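Local coordinates for tyrosine specific protein phosphatase (Trypanosoma cruzi, PDB 4AZ1), which probably removes phosphate from phosphotyrosine residues of proteins, at residues 86-91 / 238-243; 112-117 / 215-220. All blocks are in the same frame, centred on the assembly; numbering follows the deposited sequence.

Contact 1: 86-91 / 238-243; sequences LPHKFV and GAYAAL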
ATOM      1  N   LEU A  86       8.963  30.221   7.464  1.00 60.45           N
ATOM      2  CA  LEU A  86       7.960  30.835   6.605  1.00 56.30           C
ATOM      3  C   LEU A  86       6.589  30.399   7.108  1.00 51.15           C
ATOM      4  O   LEU A  86       6.513  29.581   8.032  1.00 50.55           O
ATOM      5  CB  LEU A  86       8.192  30.412   5.159  1.00 56.07           C
ATOM      6  CG  LEU A  86       9.543  30.850   4.597  1.00 62.45           C
ATOM      7  CD1 LEU A  86       9.681  30.326   3.191  1.00 66.36           C
ATOM      8  CD2 LEU A  86       9.689  32.359   4.627  1.00 68.75           C
ATOM      9  N   PRO A  87       5.504  30.979   6.552  1.00 54.05           N
ATOM     10  CA  PRO A  87       4.181  30.617   7.076  1.00 54.43           C
ATOM     11  C   PRO A  87       3.860  29.144   6.897  1.00 46.53           C
ATOM     12  O   PRO A  87       3.157  28.569   7.726  1.00 48.67           O
ATOM     13  CB  PRO A  87       3.237  31.479   6.237  1.00 54.27           C
ATOM     14  CG  PRO A  87       4.028  32.727   6.006  1.00 55.32           C
ATOM     15  CD  PRO A  87       5.433  32.200   5.720  1.00 53.15           C
ATOM     16  N   HIS A  88       4.371  28.541   5.831  1.00 47.64           N
ATOM     17  CA  HIS A  88       4.147  27.116   5.613  1.00 47.69           C
ATOM     18  C   HIS A  88       5.408  26.282   5.805  1.00 47.11           C
ATOM     19  O   HIS A  88       6.514  26.690   5.412  1.00 49.98           O
ATOM     20  CB  HIS A  88       3.555  26.851   4.217  1.00 42.82           C
ATOM     21  CG  HIS A  88       2.155  27.345   4.060  1.00 53.92           C
ATOM     22  ND1 HIS A  88       1.860  28.632   3.653  1.00 54.82           N
ATOM     23  CD2 HIS A  88       0.963  26.738   4.279  1.00 51.69           C
ATOM     24  CE1 HIS A  88       0.549  28.787   3.619  1.00 57.51           C
ATOM     25  NE2 HIS A  88      -0.018  27.653   3.991  1.00 56.66           N
ATOM     26  N   LYS A  89       5.223  25.116   6.418  1.00 46.08           N
ATOM     27  CA  LYS A  89       6.235  24.070   6.444  1.00 47.27           C
ATOM     28  C   LYS A  89       5.815  23.057   5.402  1.00 42.03           C
ATOM     29  O   LYS A  89       4.654  23.041   4.964  1.00 39.29           O
ATOM     30  CB  LYS A  89       6.283  23.376   7.807  1.00 53.81           C
ATOM     31  CG  LYS A  89       6.576  24.286   8.980  1.00 59.32           C
ATOM     32  CD  LYS A  89       6.995  23.461  10.191  1.00 66.45           C
ATOM     33  CE  LYS A  89       7.232  24.342  11.415  1.00 73.69           C
ATOM     34  NZ  LYS A  89       7.918  23.603  12.523  1.00 75.16           N
ATOM     35  N   PHE A  90       6.751  22.201   5.010  1.00 34.85           N
ATOM     36  CA  PHE A  90       6.485  21.250   3.953  1.00 38.05           C
ATOM     37  C   PHE A  90       6.962  19.876   4.369  1.00 40.87           C
ATOM     38  O   PHE A  90       7.863  19.750   5.203  1.00 38.37           O
ATOM     39  CB  PHE A  90       7.191  21.709   2.678  1.00 34.97           C
ATOM     40  CG  PHE A  90       6.644  22.997   2.139  1.00 38.82           C
ATOM     41  CD1 PHE A  90       7.142  24.223   2.582  1.00 34.37           C
ATOM     42  CD2 PHE A  90       5.594  22.989   1.220  1.00 32.94           C
ATOM     43  CE1 PHE A  90       6.616  25.420   2.097  1.00 41.77           C
ATOM     44  CE2 PHE A  90       5.062  24.181   0.730  1.00 38.88           C
ATOM     45  CZ  PHE A  90       5.575  25.399   1.170  1.00 45.59           C
ATOM     46  N   VAL A  91       6.333  18.848   3.815  1.00 36.06           N
ATOM     47  CA  VAL A  91       6.891  17.511   3.892  1.00 41.33           C
ATOM     48  C   VAL A  91       7.360  17.140   2.496  1.00 39.65           C
ATOM     49  O   VAL A  91       6.548  16.930   1.586  1.00 34.64           O
ATOM     50  CB  VAL A  91       5.874  16.481   4.422  1.00 41.16           C
ATOM     51  CG1 VAL A  91       6.490  15.098   4.425  1.00 39.22           C
ATOM     52  CG2 VAL A  91       5.440  16.854   5.841  1.00 40.60           C
ATOM     53  N   GLY A 238      11.541  25.585  -2.961  1.00 31.90           N
ATOM     54  CA  GLY A 238      12.492  26.686  -3.075  1.00 34.73           C
ATOM     55  C   GLY A 238      11.877  27.942  -3.674  1.00 35.88           C
ATOM     56  O   GLY A 238      12.125  29.067  -3.211  1.00 30.99           O
ATOM     57  N   ALA A 239      11.075  27.755  -4.716  1.00 29.08           N
ATOM     58  CA  ALA A 239      10.397  28.876  -5.358  1.00 40.33           C
ATOM     59  C   ALA A 239       9.422  29.529  -4.384  1.00 44.10           C
ATOM     60  O   ALA A 239       9.331  30.761  -4.323  1.00 45.98           O
ATOM     61  CB  ALA A 239       9.671  28.423  -6.631  1.00 30.01           C
ATOM     62  N   TYR A 240       8.684  28.706  -3.637  1.00 36.85           N
ATOM     63  CA  TYR A 240       7.781  29.224  -2.605  1.00 34.89           C
ATOM     64  C   TYR A 240       8.562  30.107  -1.640  1.00 40.92           C
ATOM     65  O   TYR A 240       8.158  31.237  -1.344  1.00 40.03           O
ATOM     66  CB  TYR A 240       7.114  28.095  -1.815  1.00 33.48           C
ATOM     67  CG  TYR A 240       6.423  28.600  -0.555  1.00 38.24           C
ATOM     68  CD1 TYR A 240       5.147  29.158  -0.612  1.00 41.69           C
ATOM     69  CD2 TYR A 240       7.053  28.534   0.694  1.00 36.95           C
ATOM     70  CE1 TYR A 240       4.511  29.648   0.545  1.00 46.90           C
ATOM     71  CE2 TYR A 240       6.424  29.019   1.852  1.00 36.03           C
ATOM     72  CZ  TYR A 240       5.153  29.570   1.766  1.00 49.74           C
ATOM     73  OH  TYR A 240       4.531  30.040   2.902  1.00 56.08           O
ATOM     74  N   ALA A 241       9.666  29.570  -1.125  1.00 43.00           N
ATOM     75  CA  ALA A 241      10.489  30.310  -0.167  1.00 39.46           C
ATOM     76  C   ALA A 241      11.007  31.594  -0.787  1.00 39.68           C
ATOM     77  O   ALA A 241      10.824  32.678  -0.234  1.00 40.56           O
ATOM     78  CB  ALA A 241      11.640  29.458   0.315  1.00 38.14           C
ATOM     79  N   ALA A 242      11.648  31.471  -1.945  1.00 37.98           N
ATOM     80  CA  ALA A 242      12.203  32.639  -2.604  1.00 34.76           C
ATOM     81  C   ALA A 242      11.144  33.708  -2.859  1.00 42.83           C
ATOM     82  O   ALA A 242      11.405  34.900  -2.664  1.00 41.82           O
ATOM     83  CB  ALA A 242      12.923  32.247  -3.905  1.00 35.11           C
ATOM     84  N   LEU A 243       9.947  33.293  -3.274  1.00 38.13           N
ATOM     85  CA  LEU A 243       8.889  34.259  -3.568  1.00 46.20           C
ATOM     86  C   LEU A 243       8.318  34.907  -2.311  1.00 45.90           C
ATOM     87  O   LEU A 243       7.868  36.050  -2.353  1.00 45.09           O
ATOM     88  CB  LEU A 243       7.769  33.636  -4.413  1.00 40.74           C
ATOM     89  CG  LEU A 243       8.138  33.441  -5.888  1.00 48.05           C
ATOM     90  CD1 LEU A 243       7.236  32.416  -6.558  1.00 41.41           C
ATOM     91  CD2 LEU A 243       8.067  34.769  -6.624  1.00 46.43           C
TER

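Contact 2: 112-117 / 215-220; sequences KISLVI and NSPTTV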
ATOM      1  N   LYS A 112      -3.534  14.749   9.591  1.00 46.42           N
ATOM      2  CA  LYS A 112      -4.580  15.657   9.108  1.00 48.87           C
ATOM      3  C   LYS A 112      -4.032  16.583   8.018  1.00 41.43           C
ATOM      4  O   LYS A 112      -4.310  17.786   7.997  1.00 47.17           O
ATOM      5  CB  LYS A 112      -5.185  16.488  10.261  1.00 51.11           C
ATOM      6  CG  LYS A 112      -5.685  15.666  11.458  1.00 55.94           C
ATOM      7  CD  LYS A 112      -6.672  14.588  11.027  1.00 59.71           C
ATOM      8  CE  LYS A 112      -6.921  13.570  12.149  1.00 68.33           C
ATOM      9  NZ  LYS A 112      -7.588  12.331  11.644  1.00 58.63           N
ATOM     10  N   ILE A 113      -3.248  16.017   7.113  1.00 43.50           N
ATOM     11  CA  ILE A 113      -2.670  16.798   6.031  1.00 43.12           C
ATOM     12  C   ILE A 113      -3.789  17.336   5.135  1.00 49.41           C
ATOM     13  O   ILE A 113      -4.715  16.600   4.772  1.00 40.61           O
ATOM     14  CB  ILE A 113      -1.659  15.962   5.236  1.00 43.01           C
ATOM     15  CG1 ILE A 113      -0.487  15.569   6.144  1.00 39.08           C
ATOM     16  CG2 ILE A 113      -1.179  16.714   4.002  1.00 34.80           C
ATOM     17  CD1 ILE A 113       0.218  16.765   6.802  1.00 37.99           C
ATOM     18  N   SER A 114      -3.725  18.624   4.803  1.00 39.33           N
ATOM     19  CA  SER A 114      -4.796  19.249   4.030  1.00 37.29           C
ATOM     20  C   SER A 114      -4.475  19.354   2.528  1.00 41.36           C
ATOM     21  O   SER A 114      -5.388  19.404   1.695  1.00 40.67           O
ATOM     22  CB  SER A 114      -5.181  20.604   4.650  1.00 49.56           C
ATOM     23  OG  SER A 114      -5.754  21.482   3.700  1.00 59.85           O
ATOM     24  N   LEU A 115      -3.188  19.346   2.178  1.00 36.53           N
ATOM     25  CA  LEU A 115      -2.799  19.568   0.788  1.00 37.20           C
ATOM     26  C   LEU A 115      -1.588  18.729   0.396  1.00 39.32           C
ATOM     27  O   LEU A 115      -0.530  18.772   1.043  1.00 34.20           O
ATOM     28  CB  LEU A 115      -2.519  21.059   0.516  1.00 43.14           C
ATOM     29  CG  LEU A 115      -1.950  21.423  -0.863  1.00 39.85           C
ATOM     30  CD1 LEU A 115      -2.933  21.046  -1.970  1.00 34.82           C
ATOM     31  CD2 LEU A 115      -1.601  22.909  -0.955  1.00 30.60           C
ATOM     32  N   VAL A 116      -1.769  17.960  -0.668  1.00 38.18           N
ATOM     33  CA  VAL A 116      -0.720  17.143  -1.237  1.00 35.52           C
ATOM     34  C   VAL A 116      -0.467  17.627  -2.649  1.00 34.63           C
ATOM     35  O   VAL A 116      -1.403  17.722  -3.457  1.00 34.35           O
ATOM     36  CB  VAL A 116      -1.154  15.663  -1.321  1.00 30.00           C
ATOM     37  CG1 VAL A 116      -0.132  14.867  -2.162  1.00 35.63           C
ATOM     38  CG2 VAL A 116      -1.275  15.084   0.085  1.00 30.01           C
ATOM     39  N   ILE A 117       0.785  17.947  -2.950  1.00 34.97           N
ATOM     40  CA  ILE A 117       1.126  18.373  -4.293  1.00 34.09           C
ATOM     41  C   ILE A 117       2.054  17.350  -4.908  1.00 29.92           C
ATOM     42  O   ILE A 117       3.080  17.001  -4.317  1.00 25.04           O
ATOM     43  CB  ILE A 117       1.815  19.732  -4.298  1.00 33.92           C
ATOM     44  CG1 ILE A 117       0.857  20.790  -3.753  1.00 36.13           C
ATOM     45  CG2 ILE A 117       2.270  20.101  -5.722  1.00 24.36           C
ATOM     46  CD1 ILE A 117       1.432  22.175  -3.790  1.00 42.66           C
ATOM     47  N   ASN A 215      -3.146  29.364  -0.034  1.00 56.56           N
ATOM     48  CA  ASN A 215      -4.541  29.326   0.402  1.00 61.69           C
ATOM     49  C   ASN A 215      -4.823  28.129   1.321  1.00 60.77           C
ATOM     50  O   ASN A 215      -5.915  28.004   1.875  1.00 59.89           O
ATOM     51  CB  ASN A 215      -5.484  29.334  -0.818  1.00 65.17           C
ATOM     52  CG  ASN A 215      -5.411  30.636  -1.614  1.00 76.76           C
ATOM     53  OD1 ASN A 215      -4.680  31.559  -1.255  1.00 88.06           O
ATOM     54  ND2 ASN A 215      -6.169  30.708  -2.707  1.00 73.87           N
ATOM     55  N   SER A 216      -3.833  27.250   1.479  1.00 50.01           N
ATOM     56  CA  SER A 216      -3.970  26.085   2.364  1.00 45.99           C
ATOM     57  C   SER A 216      -3.668  26.497   3.809  1.00 49.99           C
ATOM     58  O   SER A 216      -3.064  27.549   4.036  1.00 49.80           O
ATOM     59  CB  SER A 216      -3.003  24.984   1.932  1.00 43.29           C
ATOM     60  OG  SER A 216      -1.714  25.246   2.453  1.00 48.41           O
ATOM     61  N   PRO A 217      -4.087  25.680   4.798  1.00 54.16           N
ATOM     62  CA  PRO A 217      -3.875  26.073   6.208  1.00 59.65           C
ATOM     63  C   PRO A 217      -2.422  25.949   6.700  1.00 58.84           C
ATOM     64  O   PRO A 217      -1.694  25.028   6.313  1.00 47.71           O
ATOM     65  CB  PRO A 217      -4.787  25.113   6.992  1.00 54.97           C
ATOM     66  CG  PRO A 217      -5.010  23.956   6.084  1.00 57.20           C
ATOM     67  CD  PRO A 217      -4.939  24.484   4.672  1.00 43.68           C
ATOM     68  N   THR A 218      -2.014  26.870   7.564  1.00 56.37           N
ATOM     69  CA  THR A 218      -0.642  26.912   8.051  1.00 59.06           C
ATOM     70  C   THR A 218      -0.463  26.020   9.273  1.00 63.59           C
ATOM     71  O   THR A 218       0.655  25.857   9.775  1.00 60.54           O
ATOM     72  CB  THR A 218      -0.236  28.345   8.428  1.00 61.04           C
ATOM     73  OG1 THR A 218      -1.051  28.803   9.518  1.00 65.27           O
ATOM     74  CG2 THR A 218      -0.413  29.272   7.238  1.00 59.68           C
ATOM     75  N   THR A 219      -1.571  25.457   9.752  1.00 58.97           N
ATOM     76  CA  THR A 219      -1.547  24.586  10.926  1.00 64.21           C
ATOM     77  C   THR A 219      -0.945  23.198  10.649  1.00 63.23           C
ATOM     78  O   THR A 219      -0.540  22.495  11.581  1.00 59.76           O
ATOM     79  CB  THR A 219      -2.950  24.436  11.561  1.00 63.94           C
ATOM     80  OG1 THR A 219      -3.912  24.146  10.542  1.00 60.77           O
ATOM     81  CG2 THR A 219      -3.359  25.719  12.281  1.00 68.43           C
ATOM     82  N   VAL A 220      -0.895  22.802   9.378  1.00 58.56           N
ATOM     83  CA  VAL A 220      -0.320  21.509   9.002  1.00 45.75           C
ATOM     84  C   VAL A 220       0.615  21.681   7.810  1.00 47.28           C
ATOM     85  O   VAL A 220       0.405  22.566   6.974  1.00 41.89           O
ATOM     86  CB  VAL A 220      -1.414  20.429   8.696  1.00 44.56           C
ATOM     87  CG1 VAL A 220      -2.153  20.018   9.972  1.00 42.94           C
ATOM     88  CG2 VAL A 220      -2.400  20.920   7.639  1.00 44.27           C
TER

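Contact 1: 86-91 / 238-243
Tyr240 reaches out from helix 232-247, and two nitrogens of His88 grip its hydroxyl. Ring atom ND1 of His88 is hydrogen-bonded to OH of Tyr240 at 3.1 Å, the oxygen lying almost exactly in the imidazole plane. The backbone N of His88 donates a second, more bent bond to Tyr240 OH (3.3 Å, N-H...O angle 136°). Nearer the helix, around CD2 and CG of Tyr240, Phe90 presents its edge to one ring face, with CE1 of Phe90 3.4 Å from CD2 of Tyr240 and CZ over the same face, displaced toward the rim. The planes meet at 68°, an edge-to-face pair. Leu86 CD1 reaches the helix itself, 3.6 Å from Ala241 CB, and also touches Tyr240 CE2. The CB bond of Tyr240 points toward 86-91, and chi1 167° sets CG anti to the backbone N. In the second shell, Val213 of helix 203-215 packs on both Phe90 and Tyr240. The contact pins the approach to strand 90-93 to the helix that, in this family, follows the phosphate-binding signature loop. NE2 of His88 is hydrogen-bonded to Ser216 O, which can only accept, so NE2 probably carries a proton; the buried imidazole is held at both nitrogens.

Contact 2: 112-117 / 215-220
Val220 and Pro217 pack on Lys112 and Ser114, in the turn that leads from helix 101-110 into strand 115-118, without a hydrogen bond between the two segments. Both methyls of Val220 lie against the carbonyl of Lys112: CG1 and CG2 of Val220 are each 3.7 Å from Lys112 O. The chi1 of -69° sets CG1 anti to the carbonyl carbon and leaves CG2 in the crowded position between N and C, where CG2 also approaches the backbone N of Ser114 at 3.9 Å. Ile113 points its CB away from the loop, yet its CD1 comes back to 4.4 Å from Val220 CB. Ser114 carries OG anti to its own N (chi1 155°), and this oxygen lies 3.3 Å from CD of Pro217; CB of Ser114 rests on the neighbouring ring carbon, 3.6 Å from Pro217 CG. Farther along, Leu115 brings CD2 to 3.8 Å from CB of Ser216, whose OG is bonded to Val213 O in the last turn of helix 203-215. Lys112, with positive phi, closes the Schellman motif ending helix 101-110, and its NZ bonds to Tyr109 O. Van der Waals packing thus seats the loop before strand 222-225 on the entry to its parallel neighbour 115-118, where Leu115 pairs with Val223 through the backbone; the polar ends of Lys112 and Ser216 are satisfied by their own preceding helices.

From the N terminus, the chain enters contact 1 at 86-91, leading into strand 90-93, then passes helix 101-110 to the first half of contact 2 at 112-117. It runs through strands 142-145, 151-164, 169-177 and 184-191 and helix 203-215 before 215-220 closes contact 2. After strand 222-225, helix 232-247 closes contact 1 at 238-243, so the shorter loop lies wholly within the longer. Strand 222-225 sits between 90-93 and 115-118 in the mixed sheet, parallel to both. The two contacts also pack directly, Pro87 O lying 3.5 Å from Thr218 CB, where the approach to strand 90-93 meets the loop before 222-225.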